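Local coordinates for uncharacterized protein (Bordetella bronchiseptica, PDB 4XG0) that is probably an ATP-dependent kinase of the DUF1537 family, phosphorylating acid sugars in catabolic pathways, at residues 112-117 against 159-164; 135-140 against 201-206. One frame throughout, in Å; residues are numbered along the deposited sequence.

Overall arrangement
Both interactions belong to the sugar-binding N-terminal domain, and their centres are about 21 Å apart. Interaction 2 joins strand 135-139 of the parallel sheet to helix 196-205, whereas interaction 1 joins the loop after strand 106-110 of the same sheet to the 3-10 turn that follows edge strand 159-160 of a small antiparallel sheet. They meet at Pro140, just past strand 135-139: Ser113 CB lies 3.4 Å from Pro140 O, and Leu115 CD2 lies 4.0 Å from Pro140 CG. A bound citrate marks a probable pocket beside interaction 1, where it is hydrogen-bonded to Asp112 and Ser113. Interaction 2 lies in the sheet-helix core, and its strand runs on to Pro140, which packs against the citrate-binding loop.

Interaction 1: 112-117 against 159-164; sequences DSTLRG and RPVTET
Beside Thr114 and Leu115, the residues that meet Val161, two flat groups of the same loop are paired: the guanidinium of Arg116 and the carboxylate of Asp112. The carboxylate carbon lies in plane at the guanidinium edge, which grips it side-on. Arg116 NE reaches Asp112 OD2 at 2.8 Å and NH2 reaches OD1 at 3.0 Å, both nearly straight. The two groups are not coplanar: the guanidinium nitrogen NE approaches OD2 from 48° above the carboxylate plane. OD2 also accepts the backbone N of Arg116 on its anti lone pair (3.0 Å) and, from the syn side but 34° out of the carboxylate plane, Thr114 OG1 at 2.6 Å. Three donors therefore fix this oxygen, and the hydroxyl bond fixes the rotation of Thr114. With OG1 between the backbone N and the carbonyl carbon (chi1 47°), the methyl is placed beside the backbone N.

That methyl takes part in the contact: Thr114 CG2 lies 3.9 Å from Val161 CG2, and Thr114 CB is equally near. The other valine branch, CG1, receives Leu115 CD1 at 4.1 Å. Val161 divides its methyls between the two loop residues, and the two segments together bury 108 Å², both sides summed. On its own side, Thr164 OG1 bonds Val161 O in the carbonyl plane, on a lone pair (2.7 Å), and Thr164 N shares this acceptor. Val156 of strand 153-156 touches both Thr114 and Val161.

A type I turn from Asp112 to Leu115 shapes the loop, with Leu115 at positive phi. Ser113 OG and Asp112 OD1 bind citrate, which is probably from the crystallisation liquor. A loop leading from parallel strand 106-110 into helix 119-130 and carrying such hydroxyl and carboxylate contacts to citrate is consistent with the substrate pocket of an acid-sugar kinase, with the loop packed against the small antiparallel sheet.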
loop_
_atom_site.group_PDB
_atom_site.type_symbol
_atom_site.label_atom_id
_atom_site.label_comp_id
_atom_site.label_asym_id
_atom_site.label_seq_id
_atom_site.Cartn_x
_atom_site.Cartn_y
_atom_site.Cartn_z
ATOM N N ASP A 112 18.387 7.414 7.007
ATOM C CA ASP A 112 18.498 6.876 8.358
ATOM C C ASP A 112 17.302 7.371 9.167
ATOM O O ASP A 112 16.957 8.576 9.128
ATOM C CB ASP A 112 19.820 7.387 8.987
ATOM C CG ASP A 112 20.124 6.801 10.385
ATOM O OD1 ASP A 112 19.939 5.580 10.630
ATOM O OD2 ASP A 112 20.640 7.598 11.236
ATOM N N SER A 113 16.708 6.460 9.923
ATOM C CA SER A 113 15.674 6.834 10.887
ATOM C C SER A 113 16.209 7.802 11.906
ATOM O O SER A 113 15.435 8.587 12.444
ATOM C CB SER A 113 15.087 5.630 11.626
ATOM O OG SER A 113 16.061 4.946 12.370
ATOM N N THR A 114 17.508 7.705 12.207
ATOM C CA THR A 114 18.096 8.593 13.197
ATOM C C THR A 114 18.871 9.773 12.617
ATOM O O THR A 114 19.702 10.370 13.314
ATOM C CB THR A 114 18.939 7.817 14.241
ATOM O OG1 THR A 114 19.816 6.885 13.596
ATOM C CG2 THR A 114 18.026 7.089 15.228
ATOM N N LEU A 115 18.564 10.147 11.373
ATOM C CA LEU A 115 19.013 11.425 10.785
ATOM C C LEU A 115 20.496 11.552 10.437
ATOM O O LEU A 115 20.918 12.646 10.104
ATOM C CB LEU A 115 18.687 12.603 11.721
ATOM C CG LEU A 115 17.308 12.586 12.353
ATOM C CD1 LEU A 115 17.104 13.831 13.217
ATOM C CD2 LEU A 115 16.195 12.492 11.301
ATOM N N ARG A 116 21.276 10.473 10.532
ATOM C CA ARG A 116 22.696 10.565 10.258
ATOM C C ARG A 116 22.874 10.786 8.772
ATOM O O ARG A 116 22.233 10.114 7.949
ATOM C CB ARG A 116 23.459 9.325 10.715
ATOM C CG ARG A 116 23.496 9.148 12.221
ATOM C CD ARG A 116 23.989 7.770 12.621
ATOM N NE ARG A 116 23.062 6.716 12.219
ATOM C CZ ARG A 116 23.304 5.406 12.314
ATOM N NH1 ARG A 116 24.468 4.971 12.790
ATOM N NH2 ARG A 116 22.387 4.521 11.926
ATOM N N GLY A 117 23.713 11.752 8.433
ATOM C CA GLY A 117 24.000 12.097 7.059
ATOM C C GLY A 117 23.963 13.595 6.812
ATOM O O GLY A 117 23.729 14.374 7.734
ATOM N N ARG A 159 13.304 9.215 24.297
ATOM C CA ARG A 159 14.232 10.379 24.284
ATOM C C ARG A 159 14.480 10.924 22.870
ATOM O O ARG A 159 14.520 10.174 21.915
ATOM C CB ARG A 159 15.601 10.019 24.867
ATOM C CG ARG A 159 15.587 9.083 26.048
ATOM C CD ARG A 159 16.984 8.961 26.655
ATOM N NE ARG A 159 17.908 8.229 25.788
ATOM C CZ ARG A 159 18.366 6.997 26.021
ATOM N NH1 ARG A 159 19.201 6.418 25.162
ATOM N NH2 ARG A 159 18.004 6.331 27.113
ATOM N N PRO A 160 14.675 12.240 22.732
ATOM C CA PRO A 160 15.148 12.815 21.461
ATOM C C PRO A 160 16.463 12.192 21.032
ATOM O O PRO A 160 17.258 11.877 21.909
ATOM C CB PRO A 160 15.406 14.286 21.844
ATOM C CG PRO A 160 14.424 14.549 22.918
ATOM C CD PRO A 160 14.384 13.276 23.732
ATOM N N VAL A 161 16.710 12.058 19.731
ATOM C CA VAL A 161 17.844 11.297 19.257
ATOM C C VAL A 161 19.154 11.922 19.783
ATOM O O VAL A 161 20.071 11.190 20.123
ATOM C CB VAL A 161 17.838 11.176 17.732
ATOM C CG1 VAL A 161 17.918 12.562 17.082
ATOM C CG2 VAL A 161 18.952 10.271 17.259
ATOM N N THR A 162 19.209 13.256 19.904
ATOM C CA THR A 162 20.400 13.936 20.433
ATOM C C THR A 162 20.729 13.593 21.898
ATOM O O THR A 162 21.774 14.000 22.394
ATOM C CB THR A 162 20.316 15.511 20.300
ATOM O OG1 THR A 162 19.030 15.982 20.715
ATOM C CG2 THR A 162 20.577 15.951 18.867
ATOM N N GLU A 163 19.852 12.865 22.593
ATOM C CA GLU A 163 20.176 12.350 23.934
ATOM C C GLU A 163 20.709 10.904 23.911
ATOM O O GLU A 163 20.929 10.303 24.961
ATOM C CB GLU A 163 18.964 12.416 24.865
ATOM C CG GLU A 163 18.538 13.830 25.245
ATOM C CD GLU A 163 17.317 13.841 26.139
ATOM O OE1 GLU A 163 17.017 12.791 26.744
ATOM O OE2 GLU A 163 16.650 14.897 26.238
ATOM N N THR A 164 20.914 10.357 22.722
ATOM C CA THR A 164 21.320 8.963 22.585
ATOM C C THR A 164 22.694 8.853 21.934
ATOM O O THR A 164 23.293 9.850 21.536
ATOM C CB THR A 164 20.334 8.172 21.711
ATOM O OG1 THR A 164 20.494 8.562 20.344
ATOM C CG2 THR A 164 18.907 8.427 22.150
#

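Interaction 2: 135-140 against 201-206; sequences IAVVCP and RRIAAA
Ile203 points from its helix toward strand 135-139 and is met by Ile135 and Val137, two residues on the same side of that strand. The side chains of Val137 and Ile203 lie at about a right angle, branch to branch: Val137 CG2 is 3.9 Å from Ile203 CG2, and Val137 CG1 is 4.2 Å from Ile203 CD1. Ile135 approaches the same residue at a slant, its CG2 lying 4.1 Å from Ile203 CG2, which is therefore shared by both strand residues. The longer branch of Ile135 runs on to the helix backbone. With CG1 beside the backbone N (chi1 -58°) and the chain extended beyond, CD1 rests 3.8 Å from Ala204 CA.

The segment axes pass 9.8 Å apart at 119°, a distance filled by these aliphatic branches. Leu223 and Leu230 of helix 217-230 also touch Ile203, while Ala136 faces away, toward helix 119-130. Helix 196-205 connects parallel neighbours 186-188 and 209-212 as a beta-alpha-beta crossover, and strand 135-139 lies next to 209-212. Helices covering both faces of a parallel sheet are the mark of a three-layer alpha/beta/alpha fold.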
loop_
_atom_site.group_PDB
_atom_site.type_symbol
_atom_site.label_atom_id
_atom_site.label_comp_id
_atom_site.label_asym_id
_atom_site.label_seq_id
_atom_site.Cartn_x
_atom_site.Cartn_y
_atom_site.Cartn_z
ATOM N N ILE A 135 7.216 18.505 -3.387
ATOM C CA ILE A 135 7.123 18.698 -1.932
ATOM C C ILE A 135 7.918 17.571 -1.297
ATOM O O ILE A 135 7.692 16.388 -1.606
ATOM C CB ILE A 135 5.665 18.633 -1.426
ATOM C CG1 ILE A 135 4.804 19.692 -2.114
ATOM C CG2 ILE A 135 5.613 18.761 0.101
ATOM C CD1 ILE A 135 3.349 19.649 -1.724
ATOM N N ALA A 136 8.856 17.903 -0.417
ATOM C CA ALA A 136 9.569 16.857 0.318
ATOM C C ALA A 136 8.767 16.657 1.575
ATOM O O ALA A 136 8.622 17.595 2.365
ATOM C CB ALA A 136 11.007 17.288 0.656
ATOM N N VAL A 137 8.251 15.444 1.752
ATOM C CA VAL A 137 7.401 15.100 2.878
ATOM C C VAL A 137 8.222 14.211 3.783
ATOM O O VAL A 137 8.426 13.023 3.512
ATOM C CB VAL A 137 6.128 14.401 2.409
ATOM C CG1 VAL A 137 5.193 14.164 3.615
ATOM C CG2 VAL A 137 5.455 15.233 1.295
ATOM N N VAL A 138 8.694 14.795 4.867
ATOM C CA VAL A 138 9.771 14.201 5.632
ATOM C C VAL A 138 9.242 13.567 6.905
ATOM O O VAL A 138 8.657 14.241 7.782
ATOM C CB VAL A 138 10.809 15.264 6.004
ATOM C CG1 VAL A 138 11.939 14.636 6.744
ATOM C CG2 VAL A 138 11.339 15.943 4.752
ATOM N N CYS A 139 9.453 12.265 7.021
ATOM C CA CYS A 139 9.060 11.550 8.230
ATOM C C CYS A 139 9.899 10.265 8.396
ATOM O O CYS A 139 9.545 9.192 7.894
ATOM C CB CYS A 139 7.589 11.185 8.164
ATOM S SG CYS A 139 7.051 10.174 9.579
ATOM N N PRO A 140 10.988 10.357 9.153
ATOM C CA PRO A 140 11.885 9.196 9.207
ATOM C C PRO A 140 11.483 8.154 10.268
ATOM O O PRO A 140 12.272 7.267 10.631
ATOM C CB PRO A 140 13.249 9.826 9.529
ATOM C CG PRO A 140 13.108 11.262 9.163
ATOM C CD PRO A 140 11.697 11.579 9.544
ATOM N N ARG A 201 -4.351 17.783 2.062
ATOM C CA ARG A 201 -4.559 19.213 1.877
ATOM C C ARG A 201 -3.546 20.013 2.687
ATOM O O ARG A 201 -2.932 20.948 2.176
ATOM C CB ARG A 201 -5.982 19.605 2.283
ATOM C CG ARG A 201 -6.982 19.639 1.127
ATOM C CD ARG A 201 -8.434 19.588 1.617
ATOM N NE ARG A 201 -9.280 18.810 0.706
ATOM C CZ ARG A 201 -10.135 17.853 1.076
ATOM N NH1 ARG A 201 -10.846 17.209 0.156
ATOM N NH2 ARG A 201 -10.294 17.531 2.357
ATOM N N ARG A 202 -3.371 19.652 3.955
ATOM C CA ARG A 202 -2.477 20.404 4.830
ATOM C C ARG A 202 -0.995 20.271 4.434
ATOM O O ARG A 202 -0.206 21.197 4.650
ATOM C CB ARG A 202 -2.688 19.996 6.293
ATOM C CG ARG A 202 -4.112 20.232 6.783
ATOM C CD ARG A 202 -4.184 20.299 8.293
ATOM N NE ARG A 202 -3.932 19.017 8.951
ATOM C CZ ARG A 202 -3.043 18.819 9.919
ATOM N NH1 ARG A 202 -2.912 17.619 10.455
ATOM N NH2 ARG A 202 -2.273 19.804 10.361
ATOM N N ILE A 203 -0.602 19.124 3.873
ATOM C CA ILE A 203 0.781 18.969 3.444
ATOM C C ILE A 203 1.044 19.870 2.228
ATOM O O ILE A 203 2.115 20.467 2.090
ATOM C CB ILE A 203 1.099 17.510 3.101
ATOM C CG1 ILE A 203 1.168 16.669 4.374
ATOM C CG2 ILE A 203 2.404 17.410 2.325
ATOM C CD1 ILE A 203 1.138 15.140 4.101
ATOM N N ALA A 204 0.069 19.959 1.337
ATOM C CA ALA A 204 0.217 20.802 0.158
ATOM C C ALA A 204 0.361 22.268 0.578
ATOM O O ALA A 204 1.176 23.006 0.030
ATOM C CB ALA A 204 -0.987 20.643 -0.768
ATOM N N ALA A 205 -0.435 22.673 1.561
ATOM C CA ALA A 205 -0.382 24.041 2.064
ATOM C C ALA A 205 0.983 24.378 2.670
ATOM O O ALA A 205 1.398 25.546 2.677
ATOM C CB ALA A 205 -1.488 24.266 3.087
ATOM N N ALA A 206 1.677 23.355 3.165
ATOM C CA ALA A 206 2.953 23.532 3.862
ATOM C C ALA A 206 4.153 23.337 2.939
ATOM O O ALA A 206 5.274 23.152 3.395
ATOM C CB ALA A 206 3.040 22.565 5.046
#